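Local coordinates for protein DNA polymerase (Bacillus phage phi29, PDB 2PY5) that copies the phage genome by protein-primed, strand-displacing DNA synthesis of high processivity and fidelity, and also carries a 3'-5' exonuclease activity, at residues 491-496 with 544-549; 499-504 with 526-531. The protein carries 2 engineered substitutions. One frame throughout, in Å; residues are numbered along the deposited sequence.

Contact 1 of 2, residues 491-496 with 544-549; sequences RAKYLR and ENFKVG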
loop_
_atom_site.group_PDB
_atom_site.type_symbol
_atom_site.label_atom_id
_atom_site.label_comp_id
_atom_site.label_asym_id
_atom_site.label_seq_id
_atom_site.Cartn_x
_atom_site.Cartn_y
_atom_site.Cartn_z
ATOM N N ARG F 491 -22.834 11.325 -15.443
ATOM C CA ARG F 491 -23.523 10.121 -15.059
ATOM C C ARG F 491 -22.510 9.158 -14.469
ATOM O O ARG F 491 -21.305 9.348 -14.615
ATOM C CB ARG F 491 -24.240 9.489 -16.250
ATOM C CG ARG F 491 -23.341 9.091 -17.376
ATOM C CD ARG F 491 -24.044 8.198 -18.410
ATOM N NE ARG F 491 -23.118 7.787 -19.465
ATOM C CZ ARG F 491 -23.390 6.887 -20.411
ATOM N NH1 ARG F 491 -24.554 6.256 -20.444
ATOM N NH2 ARG F 491 -22.474 6.583 -21.312
ATOM N N ALA F 492 -23.016 8.140 -13.795
ATOM C CA ALA F 492 -22.165 7.199 -13.081
ATOM C C ALA F 492 -22.939 5.906 -12.846
ATOM O O ALA F 492 -24.156 5.847 -13.018
ATOM C CB ALA F 492 -21.682 7.799 -11.766
ATOM N N LYS F 493 -22.203 4.854 -12.497
ATOM C CA LYS F 493 -22.793 3.604 -12.064
ATOM C C LYS F 493 -21.856 2.936 -11.063
ATOM O O LYS F 493 -20.665 2.732 -11.338
ATOM C CB LYS F 493 -23.094 2.674 -13.236
ATOM C CG LYS F 493 -23.853 1.399 -12.795
ATOM C CD LYS F 493 -24.118 0.454 -13.949
ATOM C CE LYS F 493 -25.358 0.808 -14.755
ATOM N NZ LYS F 493 -25.755 -0.359 -15.597
ATOM N N TYR F 494 -22.396 2.672 -9.876
ATOM C CA TYR F 494 -21.662 2.068 -8.770
ATOM C C TYR F 494 -22.238 0.679 -8.522
ATOM O O TYR F 494 -23.432 0.520 -8.268
ATOM C CB TYR F 494 -21.810 2.904 -7.490
ATOM C CG TYR F 494 -21.212 4.291 -7.569
ATOM C CD1 TYR F 494 -21.869 5.316 -8.261
ATOM C CD2 TYR F 494 -20.001 4.579 -6.961
ATOM C CE1 TYR F 494 -21.315 6.611 -8.328
ATOM C CE2 TYR F 494 -19.451 5.858 -7.013
ATOM C CZ TYR F 494 -20.108 6.857 -7.713
ATOM O OH TYR F 494 -19.574 8.117 -7.785
ATOM N N LEU F 495 -21.396 -0.338 -8.637
ATOM C CA LEU F 495 -21.857 -1.719 -8.483
ATOM C C LEU F 495 -21.576 -2.251 -7.089
ATOM O O LEU F 495 -22.419 -2.926 -6.496
ATOM C CB LEU F 495 -21.171 -2.606 -9.513
ATOM C CG LEU F 495 -21.359 -2.243 -10.977
ATOM C CD1 LEU F 495 -20.571 -3.201 -11.856
ATOM C CD2 LEU F 495 -22.838 -2.203 -11.392
ATOM N N ARG F 496 -20.368 -1.980 -6.602
ATOM C CA ARG F 496 -19.878 -2.447 -5.297
ATOM C C ARG F 496 -18.882 -1.440 -4.757
ATOM O O ARG F 496 -18.467 -0.517 -5.476
ATOM C CB ARG F 496 -19.149 -3.789 -5.457
ATOM C CG ARG F 496 -19.944 -4.902 -6.104
ATOM C CD ARG F 496 -20.934 -5.474 -5.117
ATOM N NE ARG F 496 -21.604 -6.664 -5.630
ATOM C CZ ARG F 496 -22.772 -6.670 -6.263
ATOM N NH1 ARG F 496 -23.432 -5.544 -6.491
ATOM N NH2 ARG F 496 -23.294 -7.820 -6.677
ATOM N N GLU F 544 -22.345 0.458 -21.134
ATOM C CA GLU F 544 -23.291 -0.584 -21.541
ATOM C C GLU F 544 -22.998 -1.947 -20.899
ATOM O O GLU F 544 -23.932 -2.634 -20.466
ATOM C CB GLU F 544 -23.324 -0.718 -23.069
ATOM N N ASN F 545 -21.720 -2.343 -20.833
ATOM C CA ASN F 545 -21.369 -3.674 -20.330
ATOM C C ASN F 545 -20.934 -3.756 -18.866
ATOM O O ASN F 545 -20.666 -4.835 -18.375
ATOM C CB ASN F 545 -20.320 -4.360 -21.233
ATOM C CG ASN F 545 -18.931 -3.765 -21.103
ATOM O OD1 ASN F 545 -18.623 -3.068 -20.144
ATOM N ND2 ASN F 545 -18.074 -4.073 -22.055
ATOM N N PHE F 546 -20.873 -2.613 -18.183
ATOM C CA PHE F 546 -20.415 -2.573 -16.797
ATOM C C PHE F 546 -21.565 -2.954 -15.905
ATOM O O PHE F 546 -22.434 -2.133 -15.613
ATOM C CB PHE F 546 -19.935 -1.176 -16.445
ATOM C CG PHE F 546 -19.299 -1.058 -15.083
ATOM C CD1 PHE F 546 -18.105 -1.679 -14.793
ATOM C CD2 PHE F 546 -19.881 -0.257 -14.115
ATOM C CE1 PHE F 546 -17.513 -1.509 -13.540
ATOM C CE2 PHE F 546 -19.297 -0.103 -12.884
ATOM C CZ PHE F 546 -18.124 -0.724 -12.604
ATOM N N LYS F 547 -21.571 -4.222 -15.505
ATOM C CA LYS F 547 -22.581 -4.751 -14.615
ATOM C C LYS F 547 -22.048 -5.953 -13.868
ATOM O O LYS F 547 -21.032 -6.547 -14.250
ATOM C CB LYS F 547 -23.838 -5.133 -15.402
ATOM C CG LYS F 547 -23.638 -6.177 -16.489
ATOM C CD LYS F 547 -24.767 -6.043 -17.528
ATOM C CE LYS F 547 -25.143 -7.368 -18.149
ATOM N NZ LYS F 547 -26.359 -7.227 -19.011
ATOM N N VAL F 548 -22.724 -6.310 -12.782
ATOM C CA VAL F 548 -22.400 -7.511 -12.057
ATOM C C VAL F 548 -22.505 -8.659 -13.061
ATOM O O VAL F 548 -23.489 -8.735 -13.817
ATOM C CB VAL F 548 -23.350 -7.715 -10.855
ATOM C CG1 VAL F 548 -23.075 -9.031 -10.168
ATOM C CG2 VAL F 548 -23.218 -6.549 -9.871
ATOM N N GLY F 549 -21.453 -9.470 -13.124
ATOM C CA GLY F 549 -21.360 -10.605 -14.054
ATOM C C GLY F 549 -20.371 -10.361 -15.185
ATOM O O GLY F 549 -19.969 -11.298 -15.870
#

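Contact 2 of 2, residues 499-504 with 526-531; sequences TYIQDI and FSVKCA. With nucleotides of chain B.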
loop_
_atom_site.group_PDB
_atom_site.type_symbol
_atom_site.label_atom_id
_atom_site.label_comp_id
_atom_site.label_asym_id
_atom_site.label_seq_id
_atom_site.Cartn_x
_atom_site.Cartn_y
_atom_site.Cartn_z
ATOM N N THR F 499 -15.876 -0.261 -6.967
ATOM C CA THR F 499 -16.271 -0.757 -8.281
ATOM C C THR F 499 -17.326 0.174 -8.893
ATOM O O THR F 499 -18.518 0.027 -8.630
ATOM C CB THR F 499 -16.827 -2.191 -8.204
ATOM O OG1 THR F 499 -15.896 -3.020 -7.484
ATOM C CG2 THR F 499 -17.051 -2.779 -9.584
ATOM N N TYR F 500 -16.869 1.145 -9.676
ATOM C CA TYR F 500 -17.757 2.131 -10.268
ATOM C C TYR F 500 -17.150 2.733 -11.535
ATOM O O TYR F 500 -15.960 2.603 -11.793
ATOM C CB TYR F 500 -18.087 3.244 -9.256
ATOM C CG TYR F 500 -16.921 4.117 -8.873
ATOM C CD1 TYR F 500 -16.659 5.256 -9.592
ATOM C CD2 TYR F 500 -16.091 3.807 -7.801
ATOM C CE1 TYR F 500 -15.613 6.084 -9.271
ATOM C CE2 TYR F 500 -15.024 4.646 -7.483
ATOM C CZ TYR F 500 -14.811 5.777 -8.234
ATOM O OH TYR F 500 -13.773 6.665 -7.977
ATOM N N ILE F 501 -18.010 3.371 -12.322
ATOM C CA ILE F 501 -17.594 4.141 -13.485
ATOM C C ILE F 501 -18.229 5.520 -13.409
ATOM O O ILE F 501 -19.298 5.696 -12.807
ATOM C CB ILE F 501 -17.952 3.461 -14.837
ATOM C CG1 ILE F 501 -19.458 3.175 -14.971
ATOM C CG2 ILE F 501 -17.168 2.163 -14.999
ATOM C CD1 ILE F 501 -19.860 2.473 -16.257
ATOM N N GLN F 502 -17.552 6.495 -14.010
ATOM C CA GLN F 502 -18.096 7.848 -14.157
ATOM C C GLN F 502 -17.755 8.426 -15.509
ATOM O O GLN F 502 -16.686 8.150 -16.056
ATOM C CB GLN F 502 -17.503 8.780 -13.099
ATOM C CG GLN F 502 -17.779 8.364 -11.655
ATOM C CD GLN F 502 -16.984 9.163 -10.657
ATOM O OE1 GLN F 502 -15.905 9.674 -10.968
ATOM N NE2 GLN F 502 -17.493 9.239 -9.426
ATOM N N ASP F 503 -18.680 9.230 -16.049
ATOM C CA ASP F 503 -18.441 10.102 -17.214
ATOM C C ASP F 503 -18.194 11.495 -16.621
ATOM O O ASP F 503 -19.130 12.176 -16.195
ATOM C CB ASP F 503 -19.656 10.171 -18.141
ATOM C CG ASP F 503 -19.667 9.091 -19.229
ATOM O OD1 ASP F 503 -18.675 8.361 -19.393
ATOM O OD2 ASP F 503 -20.681 9.026 -19.954
ATOM N N ILE F 504 -16.931 11.891 -16.553
ATOM C CA ILE F 504 -16.528 13.105 -15.818
ATOM C C ILE F 504 -16.414 14.304 -16.765
ATOM O O ILE F 504 -15.807 14.212 -17.817
ATOM C CB ILE F 504 -15.184 12.877 -15.088
ATOM C CG1 ILE F 504 -15.336 11.771 -14.037
ATOM C CG2 ILE F 504 -14.675 14.174 -14.464
ATOM C CD1 ILE F 504 -14.013 11.372 -13.337
ATOM N N PHE F 526 -14.075 9.240 -19.528
ATOM C CA PHE F 526 -14.675 8.001 -19.033
ATOM C C PHE F 526 -13.708 7.329 -18.077
ATOM O O PHE F 526 -12.629 6.899 -18.494
ATOM C CB PHE F 526 -15.035 7.071 -20.200
ATOM C CG PHE F 526 -15.560 5.735 -19.762
ATOM C CD1 PHE F 526 -16.734 5.646 -19.035
ATOM C CD2 PHE F 526 -14.886 4.563 -20.082
ATOM C CE1 PHE F 526 -17.229 4.409 -18.627
ATOM C CE2 PHE F 526 -15.377 3.334 -19.674
ATOM C CZ PHE F 526 -16.544 3.262 -18.946
ATOM N N SER F 527 -14.102 7.236 -16.807
ATOM C CA SER F 527 -13.255 6.734 -15.732
ATOM C C SER F 527 -13.787 5.421 -15.154
ATOM O O SER F 527 -14.953 5.317 -14.794
ATOM C CB SER F 527 -13.148 7.786 -14.620
ATOM O OG SER F 527 -12.365 7.331 -13.528
ATOM N N VAL F 528 -12.896 4.438 -15.029
ATOM C CA VAL F 528 -13.244 3.122 -14.512
ATOM C C VAL F 528 -12.435 2.793 -13.244
ATOM O O VAL F 528 -11.199 2.875 -13.263
ATOM C CB VAL F 528 -12.948 2.049 -15.564
ATOM C CG1 VAL F 528 -13.451 0.676 -15.079
ATOM C CG2 VAL F 528 -13.579 2.408 -16.913
ATOM N N LYS F 529 -13.137 2.418 -12.173
ATOM C CA LYS F 529 -12.526 1.979 -10.904
ATOM C C LYS F 529 -13.126 0.641 -10.501
ATOM O O LYS F 529 -14.348 0.495 -10.368
ATOM C CB LYS F 529 -12.780 3.003 -9.801
ATOM C CG LYS F 529 -12.202 4.350 -10.092
ATOM C CD LYS F 529 -10.682 4.334 -10.056
ATOM C CE LYS F 529 -10.130 5.636 -10.563
ATOM N NZ LYS F 529 -10.564 6.766 -9.710
ATOM N N CYS F 530 -12.279 -0.365 -10.353
ATOM C CA CYS F 530 -12.731 -1.692 -9.931
ATOM C C CYS F 530 -11.524 -2.369 -9.335
ATOM O O CYS F 530 -10.534 -2.595 -10.033
ATOM C CB CYS F 530 -13.303 -2.526 -11.089
ATOM S SG CYS F 530 -13.974 -4.209 -10.612
ATOM N N ALA F 531 -11.605 -2.645 -8.035
ATOM C CA ALA F 531 -10.510 -3.268 -7.295
ATOM C C ALA F 531 -10.153 -4.596 -7.931
ATOM O O ALA F 531 -11.030 -5.415 -8.211
ATOM C CB ALA F 531 -10.904 -3.465 -5.838
ATOM O "O5'" DG B 1 -15.964 -6.608 -5.455
ATOM C "C5'" DG B 1 -15.330 -7.664 -6.194
ATOM C "C4'" DG B 1 -14.192 -8.288 -5.408
ATOM O "O4'" DG B 1 -13.233 -7.268 -5.050
ATOM C "C3'" DG B 1 -14.604 -8.935 -4.082
ATOM O "O3'" DG B 1 -14.674 -10.386 -4.158
ATOM C "C2'" DG B 1 -13.590 -8.401 -3.061
ATOM C "C1'" DG B 1 -12.522 -7.740 -3.931
ATOM N N9 DG B 1 -11.787 -6.610 -3.358
ATOM C C8 DG B 1 -12.221 -5.674 -2.446
ATOM N N7 DG B 1 -11.318 -4.783 -2.143
ATOM C C5 DG B 1 -10.214 -5.148 -2.903
ATOM C C6 DG B 1 -8.929 -4.559 -2.997
ATOM O O6 DG B 1 -8.498 -3.559 -2.404
ATOM N N1 DG B 1 -8.106 -5.247 -3.888
ATOM C C2 DG B 1 -8.468 -6.365 -4.604
ATOM N N2 DG B 1 -7.535 -6.888 -5.416
ATOM N N3 DG B 1 -9.670 -6.927 -4.524
ATOM C C4 DG B 1 -10.488 -6.269 -3.660
HETATM O O HOH W 1 -13.158 8.244 -11.282
#

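Contact 1 of 2, residues 491-496 with 544-549
R496 NH1 is gripped by two acceptors, the carbonyl O of L495 at 2.8 Å and the carboxylate of E239 in a salt bridge, while V548 lies over one face of the same guanidinium, its CG2 3.4 Å from R496 NH2. The bond to L495 O arrives from above the carbonyl plane; R496 NE pairs with the C-terminal carboxylate of K575. A bend at chi2 (-76°) turns CD of R496 aside, and the side chains of R496 and V548 cross at about a right angle. One residue earlier, L495 reaches over the F546 ring: CD1 sits 3.6 Å from the ring centroid, 15° off the normal, a CH-pi contact displaced toward CE2 and CZ. F546 CG, anti to its backbone N (chi1 -174°), is carried toward strand 491-496, and the ring edge meets the carbonyl of K493, with CE2 3.5 Å from K493 O. K493 returns the contact by laying CD 3.5 Å from F546 O. Side chains thus meet side chains and backbone carbonyls, without backbone pairing. The loop 544-549 packs against strand 491-496 of the polymerization region's antiparallel sheet, where L495 and R496 both face T499 in a classic beta bulge.

Contact 2 of 2, residues 499-504 with 526-531
The Y500 ring carries K529 over one face: CB stands 3.9 Å from the ring centroid in a CH-pi contact, and the two side chains run side by side, pointing the same way. CG continues the overlap above the far end of the ring, 3.5 Å from Y500 CZ. Y500 CG sits between its own backbone N and carbonyl carbon (chi1 67°), a position that turns it toward strand 526-530. The opposite face of the ring stacks on Y494, and H461 meets the ring edge-to-face. On the same face of the sheet as K529, a water lies 2.6 Å from S527 OG, hydrogen-bonded to it, and donates to Q502 OE1; its link to K529 NZ is weak. The amide of Q502 is held at its other end, where NE2 bonds Y494 OH.

Beneath these side chains, strands 499-504 and 526-530 form an antiparallel pair, with Y500-K529 and Q502-S527 as hydrogen-bonded pairs. The S527 N to Q502 O bond, 2.8 Å, is almost straight at 175°. Y500 probably takes part in binding template-primer, and K529 stabilizes the primer terminus at the polymerization active site, so this pairing sets two DNA-handling residues flank to flank.

On the other face, I501 meets V528 through CG2 and CG1, while its CB comes 4.0 Å from CE1 of the F526 ring. D503 OD1 approaches the edge of that ring, 3.4 Å from CD1, with carboxylate and ring planes 73° apart; D503 OD2 is engaged by R491 in a salt bridge. Toward the DNA, beyond the non-hydrogen-bonded pair of T499 and C530, A531 CB abuts the base of DG1 of chain B, 3.5 Å from its C5.

How the contacts relate
Coming from the N terminus, the chain follows strand 491-496, turns through the two residues 497 and 498, and returns antiparallel along 499-504. After strand 512-515 it comes back as strand 523-530, which with A531 after it closes contact 2 against 499-504. It then passes helix 535-538 and enters the loop 544-549, closing contact 1 on the strand where it set out, so contact 2 lies wholly within the larger loop of contact 1. Contact 2 pairs strands within the sheet; contact 1 brings the loop before strand 551-561 onto it. Strand 499-509 sits between 491-496 and 523-530, and A492 CB packs against I501 O where the contacts adjoin.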